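PDB 2QEN: walker-Type ATPase from Pyrococcus abyssi, which is of uncharacterised cellular function but carries a P-loop ATPase domain, binds ADP and magnesium, and probably binds and hydrolyses ATP. Local coordinates for residues A50-R55 / E129-F134; E150-F155 / Y186-Y191. The protein carries 1 engineered substitution. One frame throughout, in Å; residues are numbered along the deposited sequence.

Contact 1 (A50-R55 / E129-F134); sequences AFLNER and EFIVAF
The Phe51 ring and the Arg55 guanidinium lie against each other on the helix end that faces strand 130-135. Arg55 CD rests over one face of the ring, 3.5 Å above its plane and toward the rim, while Phe51 CE1 sits over the centre of the guanidinium at the same height. At the guanidinium edge, in plane, is the carbonyl of Phe51: Arg55 NH1 donates to Phe51 O at 2.7 Å, onto a lone pair in the carbonyl plane, with a bent N-H...O angle of 145°. This bond and the salt bridge from Arg55 NH2 to Glu25 OE2 fix the rotation of the group. Phe51, with CG anti to its backbone N (chi1 -167°), meets Ile131 at about a right angle, its CE2 lying obliquely 4.1 Å from Ile131 CD1. Arg55 joins the apolar contact through its root, CB standing 4.0 Å from Ile131 CD1, before its chain carries the charge away. Ile131 is thus gripped at both branches, for Leu52 CD2 reaches its CG2 at 3.8 Å. The other methyl of Leu52, CD1, extends more loosely to Ala133 CB at 4.3 Å. Alternation along the strand turns Ile131 and Ala133 to the helix and Val132 to the other side of the sheet. Helix 44-54 begins with Lys44 and Ser45 of the Walker A motif, which bind ADP, and its C-terminal part packs here on a sheet face, with the Phe51 side chain about 11 Å from the bound ADP. The helix and strand segments run nearly antiparallel, at 153°, with axes 10.4 Å apart. Strand 57-61 pairs with one edge of strand 130-135 and contributes Leu59, which touches Leu52 and Ala133; strand 165-171 pairs with the other, and helix 18-30 packs Leu24 and Leu28 alongside.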
ATOM      1  N   ALA A  50       3.922   1.136 -12.563  1.00 26.49           N
ATOM      2  CA  ALA A  50       3.493   1.098 -13.963  1.00 26.73           C
ATOM      3  C   ALA A  50       3.021   2.481 -14.453  1.00 26.55           C
ATOM      4  O   ALA A  50       3.363   2.908 -15.546  1.00 26.04           O
ATOM      5  CB  ALA A  50       2.385   0.069 -14.140  1.00 26.24           C
ATOM      6  N   PHE A  51       2.253   3.170 -13.614  1.00 27.28           N
ATOM      7  CA  PHE A  51       1.756   4.523 -13.887  1.00 28.32           C
ATOM      8  C   PHE A  51       2.901   5.529 -14.051  1.00 28.92           C
ATOM      9  O   PHE A  51       2.888   6.346 -14.972  1.00 28.80           O
ATOM     10  CB  PHE A  51       0.850   4.952 -12.723  1.00 28.34           C
ATOM     11  CG  PHE A  51       0.026   6.182 -12.986  1.00 29.03           C
ATOM     12  CD1 PHE A  51      -1.144   6.104 -13.727  1.00 26.47           C
ATOM     13  CD2 PHE A  51       0.397   7.416 -12.437  1.00 30.28           C
ATOM     14  CE1 PHE A  51      -1.921   7.217 -13.932  1.00 29.31           C
ATOM     15  CE2 PHE A  51      -0.377   8.545 -12.644  1.00 29.20           C
ATOM     16  CZ  PHE A  51      -1.540   8.451 -13.400  1.00 28.76           C
ATOM     17  N   LEU A  52       3.889   5.469 -13.157  1.00 29.65           N
ATOM     18  CA  LEU A  52       5.046   6.371 -13.227  1.00 31.05           C
ATOM     19  C   LEU A  52       6.026   5.987 -14.333  1.00 31.90           C
ATOM     20  O   LEU A  52       6.823   6.823 -14.751  1.00 32.12           O
ATOM     21  CB  LEU A  52       5.785   6.466 -11.881  1.00 30.51           C
ATOM     22  CG  LEU A  52       5.000   7.070 -10.711  1.00 31.35           C
ATOM     23  CD1 LEU A  52       5.731   6.820  -9.380  1.00 30.58           C
ATOM     24  CD2 LEU A  52       4.756   8.552 -10.938  1.00 30.91           C
ATOM     25  N   ASN A  53       5.967   4.735 -14.798  1.00 32.68           N
ATOM     26  CA  ASN A  53       6.827   4.271 -15.898  1.00 33.95           C
ATOM     27  C   ASN A  53       6.637   5.134 -17.146  1.00 34.58           C
ATOM     28  O   ASN A  53       7.580   5.377 -17.894  1.00 34.71           O
ATOM     29  CB  ASN A  53       6.558   2.793 -16.218  1.00 33.54           C
ATOM     30  CG  ASN A  53       7.592   2.190 -17.175  1.00 35.17           C
ATOM     31  OD1 ASN A  53       8.805   2.313 -16.968  1.00 34.85           O
ATOM     32  ND2 ASN A  53       7.107   1.509 -18.221  1.00 34.64           N
ATOM     33  N   GLU A  54       5.411   5.608 -17.349  1.00 35.52           N
ATOM     34  CA  GLU A  54       5.071   6.409 -18.528  1.00 36.46           C
ATOM     35  C   GLU A  54       4.998   7.908 -18.242  1.00 35.73           C
ATOM     36  O   GLU A  54       5.007   8.719 -19.170  1.00 36.21           O
ATOM     37  CB  GLU A  54       3.752   5.909 -19.139  1.00 36.30           C
ATOM     38  CG  GLU A  54       3.921   4.614 -19.945  1.00 38.66           C
ATOM     39  CD  GLU A  54       2.599   3.939 -20.285  1.00 38.36           C
ATOM     40  OE1 GLU A  54       1.840   4.486 -21.115  1.00 41.26           O
ATOM     41  OE2 GLU A  54       2.324   2.859 -19.726  1.00 40.30           O
ATOM     42  N   ARG A  55       4.941   8.262 -16.962  1.00 35.11           N
ATOM     43  CA  ARG A  55       4.744   9.637 -16.518  1.00 34.93           C
ATOM     44  C   ARG A  55       5.864  10.070 -15.575  1.00 34.36           C
ATOM     45  O   ARG A  55       6.137   9.362 -14.598  1.00 35.19           O
ATOM     46  CB  ARG A  55       3.395   9.764 -15.792  1.00 35.11           C
ATOM     47  CG  ARG A  55       2.172   9.577 -16.687  1.00 35.90           C
ATOM     48  CD  ARG A  55       0.985   9.163 -15.865  1.00 35.40           C
ATOM     49  NE  ARG A  55      -0.079   8.549 -16.657  1.00 37.67           N
ATOM     50  CZ  ARG A  55      -0.118   7.263 -17.033  1.00 38.66           C
ATOM     51  NH1 ARG A  55       0.872   6.428 -16.732  1.00 37.32           N
ATOM     52  NH2 ARG A  55      -1.153   6.809 -17.740  1.00 38.56           N
ATOM     53  N   GLU A 129       3.567  18.446 -15.979  1.00 34.04           N
ATOM     54  CA  GLU A 129       3.262  17.936 -14.650  1.00 33.87           C
ATOM     55  C   GLU A 129       4.428  17.078 -14.174  1.00 33.00           C
ATOM     56  O   GLU A 129       5.002  16.314 -14.964  1.00 32.13           O
ATOM     57  CB  GLU A 129       2.051  17.012 -14.766  1.00 35.19           C
ATOM     58  CG  GLU A 129       1.207  16.892 -13.553  1.00 36.34           C
ATOM     59  CD  GLU A 129      -0.198  16.506 -13.919  1.00 38.69           C
ATOM     60  OE1 GLU A 129      -0.442  15.313 -14.189  1.00 39.31           O
ATOM     61  OE2 GLU A 129      -1.070  17.405 -13.934  1.00 41.77           O
ATOM     62  N   PHE A 130       4.754  17.187 -12.886  1.00 32.04           N
ATOM     63  CA  PHE A 130       5.662  16.244 -12.236  1.00 31.40           C
ATOM     64  C   PHE A 130       4.986  15.579 -11.023  1.00 31.40           C
ATOM     65  O   PHE A 130       4.355  16.259 -10.203  1.00 31.89           O
ATOM     66  CB  PHE A 130       6.991  16.914 -11.857  1.00 30.80           C
ATOM     67  CG  PHE A 130       8.051  15.947 -11.418  1.00 30.51           C
ATOM     68  CD1 PHE A 130       8.857  15.318 -12.343  1.00 29.02           C
ATOM     69  CD2 PHE A 130       8.223  15.647 -10.056  1.00 31.30           C
ATOM     70  CE1 PHE A 130       9.827  14.401 -11.931  1.00 30.70           C
ATOM     71  CE2 PHE A 130       9.200  14.740  -9.639  1.00 30.38           C
ATOM     72  CZ  PHE A 130      10.012  14.124 -10.582  1.00 29.07           C
ATOM     73  N   ILE A 131       5.118  14.255 -10.916  1.00 30.71           N
ATOM     74  CA  ILE A 131       4.508  13.513  -9.813  1.00 30.87           C
ATOM     75  C   ILE A 131       5.506  13.136  -8.708  1.00 30.63           C
ATOM     76  O   ILE A 131       6.574  12.586  -8.978  1.00 29.81           O
ATOM     77  CB  ILE A 131       3.740  12.238 -10.299  1.00 31.16           C
ATOM     78  CG1 ILE A 131       2.676  12.600 -11.351  1.00 30.98           C
ATOM     79  CG2 ILE A 131       3.099  11.461  -9.103  1.00 31.11           C
ATOM     80  CD1 ILE A 131       2.413  11.471 -12.365  1.00 28.94           C
ATOM     81  N   VAL A 132       5.139  13.441  -7.463  1.00 30.13           N
ATOM     82  CA  VAL A 132       5.850  12.916  -6.300  1.00 29.63           C
ATOM     83  C   VAL A 132       4.911  11.975  -5.583  1.00 29.40           C
ATOM     84  O   VAL A 132       3.847  12.383  -5.140  1.00 29.09           O
ATOM     85  CB  VAL A 132       6.327  14.025  -5.317  1.00 29.94           C
ATOM     86  CG1 VAL A 132       7.105  13.397  -4.134  1.00 28.51           C
ATOM     87  CG2 VAL A 132       7.182  15.035  -6.039  1.00 30.25           C
ATOM     88  N   ALA A 133       5.294  10.701  -5.510  1.00 30.08           N
ATOM     89  CA  ALA A 133       4.479   9.680  -4.847  1.00 30.06           C
ATOM     90  C   ALA A 133       5.123   9.150  -3.569  1.00 29.78           C
ATOM     91  O   ALA A 133       6.296   8.787  -3.545  1.00 29.32           O
ATOM     92  CB  ALA A 133       4.166   8.547  -5.795  1.00 30.16           C
ATOM     93  N   PHE A 134       4.332   9.131  -2.507  1.00 29.56           N
ATOM     94  CA  PHE A 134       4.743   8.589  -1.226  1.00 29.40           C
ATOM     95  C   PHE A 134       4.012   7.256  -0.997  1.00 29.15           C
ATOM     96  O   PHE A 134       2.801   7.218  -0.788  1.00 28.23           O
ATOM     97  CB  PHE A 134       4.441   9.594  -0.106  1.00 29.41           C
ATOM     98  CG  PHE A 134       5.262  10.865  -0.176  1.00 31.47           C
ATOM     99  CD1 PHE A 134       4.820  11.960  -0.920  1.00 32.06           C
ATOM    100  CD2 PHE A 134       6.471  10.970   0.508  1.00 33.59           C
ATOM    101  CE1 PHE A 134       5.561  13.132  -0.993  1.00 32.45           C
ATOM    102  CE2 PHE A 134       7.237  12.159   0.449  1.00 34.06           C
ATOM    103  CZ  PHE A 134       6.779  13.238  -0.300  1.00 33.12           C
TER

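Contact 2 (E150-F155 / Y186-Y191); sequences ELLALF and YESPLY
Pro189 presses closest to helix 149-161, its CB only 3.6 Å from Ala153 CA, so that the ring lies on the helix backbone itself. On the same ring Pro189 CD meets Leu152 CB at 3.9 Å. Beside it Leu190, with CG anti to its carbonyl carbon (chi1 -77°), forks along the helix: CD2 reaches Phe155 CB at 3.9 Å, while CD1 comes to the ring edge of Phe155 near its plane. Leu190 CD1 also faces Leu152 CD2 at 4.1 Å, the two leucines crossing at about a right angle. The turn that presents this pair is a type I beta turn from Ser188 to Tyr191, closed by Tyr191 N to Ser188 O at 2.9 Å. Inside it Ser188 OG accepts from Leu190 N at 3.2 Å, making an ST turn, and is also hydrogen-bonded to Leu181 O; the hydroxyl thereby ties the turn to the end of helix 174-181. Phe180 and Leu181 of that helix pack on Leu152, and Leu181 touches Leu190 as well, extending the buried side. An alanine in place of Leu190 would strip away both methyl branches and would probably loosen the turn from Leu152, Phe155 and Leu181 together. Packing slackens at the methyl of Ala153, whose CB comes no nearer than 4.2 Å to Pro189 CB; both residues are partly exposed. On the side of the turn facing away from the helix, the exposed rings of Tyr186 and Tyr191 lie against each other.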
ATOM      1  N   GLU A 150       5.304  18.832   9.599  1.00 30.63           N
ATOM      2  CA  GLU A 150       6.098  19.503   8.576  1.00 30.54           C
ATOM      3  C   GLU A 150       5.764  18.958   7.189  1.00 30.38           C
ATOM      4  O   GLU A 150       5.801  19.704   6.217  1.00 29.98           O
ATOM      5  CB  GLU A 150       7.601  19.340   8.842  1.00 30.62           C
ATOM      6  CG  GLU A 150       8.095  19.908  10.163  1.00 30.26           C
ATOM      7  CD  GLU A 150       8.137  18.872  11.284  1.00 31.71           C
ATOM      8  OE1 GLU A 150       7.463  17.817  11.199  1.00 30.78           O
ATOM      9  OE2 GLU A 150       8.867  19.111  12.257  1.00 31.85           O
ATOM     10  N   LEU A 151       5.441  17.663   7.096  1.00 30.29           N
ATOM     11  CA  LEU A 151       5.024  17.079   5.802  1.00 30.31           C
ATOM     12  C   LEU A 151       3.624  17.525   5.394  1.00 29.92           C
ATOM     13  O   LEU A 151       3.391  17.834   4.236  1.00 30.02           O
ATOM     14  CB  LEU A 151       5.161  15.551   5.764  1.00 30.22           C
ATOM     15  CG  LEU A 151       6.570  15.099   5.379  1.00 30.83           C
ATOM     16  CD1 LEU A 151       6.818  13.703   5.847  1.00 31.37           C
ATOM     17  CD2 LEU A 151       6.818  15.218   3.865  1.00 32.30           C
ATOM     18  N   LEU A 152       2.711  17.595   6.357  1.00 29.82           N
ATOM     19  CA  LEU A 152       1.374  18.143   6.109  1.00 29.79           C
ATOM     20  C   LEU A 152       1.435  19.598   5.628  1.00 30.06           C
ATOM     21  O   LEU A 152       0.730  19.967   4.702  1.00 30.51           O
ATOM     22  CB  LEU A 152       0.503  18.029   7.359  1.00 29.38           C
ATOM     23  CG  LEU A 152       0.326  16.635   7.972  1.00 29.78           C
ATOM     24  CD1 LEU A 152      -0.473  16.717   9.259  1.00 27.93           C
ATOM     25  CD2 LEU A 152      -0.314  15.641   6.964  1.00 28.47           C
ATOM     26  N   ALA A 153       2.288  20.407   6.263  1.00 29.85           N
ATOM     27  CA  ALA A 153       2.524  21.784   5.856  1.00 29.67           C
ATOM     28  C   ALA A 153       3.108  21.858   4.440  1.00 29.81           C
ATOM     29  O   ALA A 153       2.655  22.659   3.620  1.00 30.71           O
ATOM     30  CB  ALA A 153       3.421  22.506   6.872  1.00 28.93           C
ATOM     31  N   LEU A 154       4.098  21.020   4.152  1.00 29.56           N
ATOM     32  CA  LEU A 154       4.662  20.915   2.813  1.00 29.13           C
ATOM     33  C   LEU A 154       3.598  20.568   1.783  1.00 29.29           C
ATOM     34  O   LEU A 154       3.566  21.173   0.716  1.00 29.42           O
ATOM     35  CB  LEU A 154       5.796  19.873   2.776  1.00 29.05           C
ATOM     36  CG  LEU A 154       6.455  19.540   1.427  1.00 28.65           C
ATOM     37  CD1 LEU A 154       7.252  20.722   0.829  1.00 26.38           C
ATOM     38  CD2 LEU A 154       7.343  18.341   1.592  1.00 28.72           C
ATOM     39  N   PHE A 155       2.743  19.590   2.099  1.00 29.43           N
ATOM     40  CA  PHE A 155       1.642  19.180   1.209  1.00 29.43           C
ATOM     41  C   PHE A 155       0.613  20.308   0.960  1.00 29.50           C
ATOM     42  O   PHE A 155       0.078  20.431  -0.143  1.00 29.60           O
ATOM     43  CB  PHE A 155       0.912  17.934   1.735  1.00 28.97           C
ATOM     44  CG  PHE A 155       1.769  16.689   1.840  1.00 29.27           C
ATOM     45  CD1 PHE A 155       2.881  16.498   1.025  1.00 29.61           C
ATOM     46  CD2 PHE A 155       1.427  15.679   2.752  1.00 29.97           C
ATOM     47  CE1 PHE A 155       3.656  15.338   1.138  1.00 30.07           C
ATOM     48  CE2 PHE A 155       2.182  14.511   2.860  1.00 29.21           C
ATOM     49  CZ  PHE A 155       3.289  14.332   2.062  1.00 29.32           C
ATOM     50  N   TYR A 186      -8.986  21.515  12.320  1.00 34.78           N
ATOM     51  CA  TYR A 186      -8.564  22.880  11.985  1.00 34.49           C
ATOM     52  C   TYR A 186      -7.075  23.112  12.229  1.00 34.44           C
ATOM     53  O   TYR A 186      -6.474  24.026  11.668  1.00 33.92           O
ATOM     54  CB  TYR A 186      -9.399  23.925  12.750  1.00 34.37           C
ATOM     55  CG  TYR A 186      -9.185  25.336  12.247  1.00 34.09           C
ATOM     56  CD1 TYR A 186      -9.724  25.746  11.028  1.00 34.14           C
ATOM     57  CD2 TYR A 186      -8.421  26.252  12.970  1.00 33.86           C
ATOM     58  CE1 TYR A 186      -9.524  27.020  10.551  1.00 34.07           C
ATOM     59  CE2 TYR A 186      -8.213  27.539  12.499  1.00 33.51           C
ATOM     60  CZ  TYR A 186      -8.772  27.915  11.291  1.00 34.49           C
ATOM     61  OH  TYR A 186      -8.582  29.186  10.799  1.00 35.15           O
ATOM     62  N   GLU A 187      -6.495  22.274  13.078  1.00 34.92           N
ATOM     63  CA  GLU A 187      -5.081  22.359  13.428  1.00 35.35           C
ATOM     64  C   GLU A 187      -4.176  21.816  12.314  1.00 35.04           C
ATOM     65  O   GLU A 187      -3.020  22.231  12.192  1.00 35.15           O
ATOM     66  CB  GLU A 187      -4.829  21.631  14.754  1.00 35.50           C
ATOM     67  CG  GLU A 187      -5.561  22.261  15.953  1.00 37.59           C
ATOM     68  CD  GLU A 187      -5.032  23.640  16.303  1.00 39.82           C
ATOM     69  OE1 GLU A 187      -3.798  23.825  16.219  1.00 41.56           O
ATOM     70  OE2 GLU A 187      -5.838  24.534  16.665  1.00 40.45           O
ATOM     71  N   SER A 188      -4.720  20.901  11.510  1.00 34.80           N
ATOM     72  CA  SER A 188      -4.032  20.329  10.351  1.00 34.61           C
ATOM     73  C   SER A 188      -3.789  21.370   9.261  1.00 34.70           C
ATOM     74  O   SER A 188      -4.730  22.051   8.830  1.00 34.55           O
ATOM     75  CB  SER A 188      -4.837  19.167   9.763  1.00 34.60           C
ATOM     76  OG  SER A 188      -4.275  18.705   8.535  1.00 34.34           O
ATOM     77  N   PRO A 189      -2.526  21.495   8.807  1.00 34.44           N
ATOM     78  CA  PRO A 189      -2.212  22.382   7.687  1.00 34.57           C
ATOM     79  C   PRO A 189      -3.018  22.060   6.425  1.00 34.62           C
ATOM     80  O   PRO A 189      -3.239  22.951   5.609  1.00 34.68           O
ATOM     81  CB  PRO A 189      -0.718  22.138   7.461  1.00 34.63           C
ATOM     82  CG  PRO A 189      -0.215  21.718   8.819  1.00 34.47           C
ATOM     83  CD  PRO A 189      -1.315  20.844   9.343  1.00 34.26           C
ATOM     84  N   LEU A 190      -3.474  20.812   6.287  1.00 34.37           N
ATOM     85  CA  LEU A 190      -4.278  20.407   5.140  1.00 34.41           C
ATOM     86  C   LEU A 190      -5.779  20.651   5.299  1.00 34.63           C
ATOM     87  O   LEU A 190      -6.564  20.226   4.456  1.00 34.74           O
ATOM     88  CB  LEU A 190      -4.029  18.930   4.814  1.00 34.76           C
ATOM     89  CG  LEU A 190      -2.738  18.556   4.086  1.00 34.45           C
ATOM     90  CD1 LEU A 190      -2.685  17.050   3.874  1.00 36.11           C
ATOM     91  CD2 LEU A 190      -2.637  19.280   2.762  1.00 34.01           C
ATOM     92  N   TYR A 191      -6.181  21.329   6.370  1.00 34.91           N
ATOM     93  CA  TYR A 191      -7.602  21.512   6.661  1.00 35.50           C
ATOM     94  C   TYR A 191      -8.366  22.122   5.486  1.00 35.70           C
ATOM     95  O   TYR A 191      -7.910  23.093   4.881  1.00 35.45           O
ATOM     96  CB  TYR A 191      -7.812  22.359   7.922  1.00 35.47           C
ATOM     97  CG  TYR A 191      -9.260  22.715   8.163  1.00 35.72           C
ATOM     98  CD1 TYR A 191     -10.150  21.776   8.693  1.00 35.60           C
ATOM     99  CD2 TYR A 191      -9.745  23.985   7.850  1.00 36.49           C
ATOM    100  CE1 TYR A 191     -11.477  22.089   8.902  1.00 36.20           C
ATOM    101  CE2 TYR A 191     -11.082  24.320   8.071  1.00 36.94           C
ATOM    102  CZ  TYR A 191     -11.940  23.368   8.591  1.00 36.61           C
ATOM    103  OH  TYR A 191     -13.259  23.694   8.811  1.00 36.57           O
TER

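Overall arrangement
Both contacts belong to the ATPase domain and are apolar, but they use different elements. Contact 1 sets a helix end on a strand of the parallel sheet, with an arginine at its margin; contact 2 sets a loop turn on a helix and lies farther from the chain centre, about 22 Å against 16 Å. Buried residues dominate each, though contact 2 has a partly exposed side at Ala153 and Pro189. Polar bonding shapes the arginine side chain in one and the turn backbone in the other. Strand 130-135 leads on to helix 149-161, and the contacts, with centres about 23 Å apart, meet where Phe134 and Phe155 pack edge-to-face, Phe134 CE1 lying 3.6 Å from Phe155 CE1.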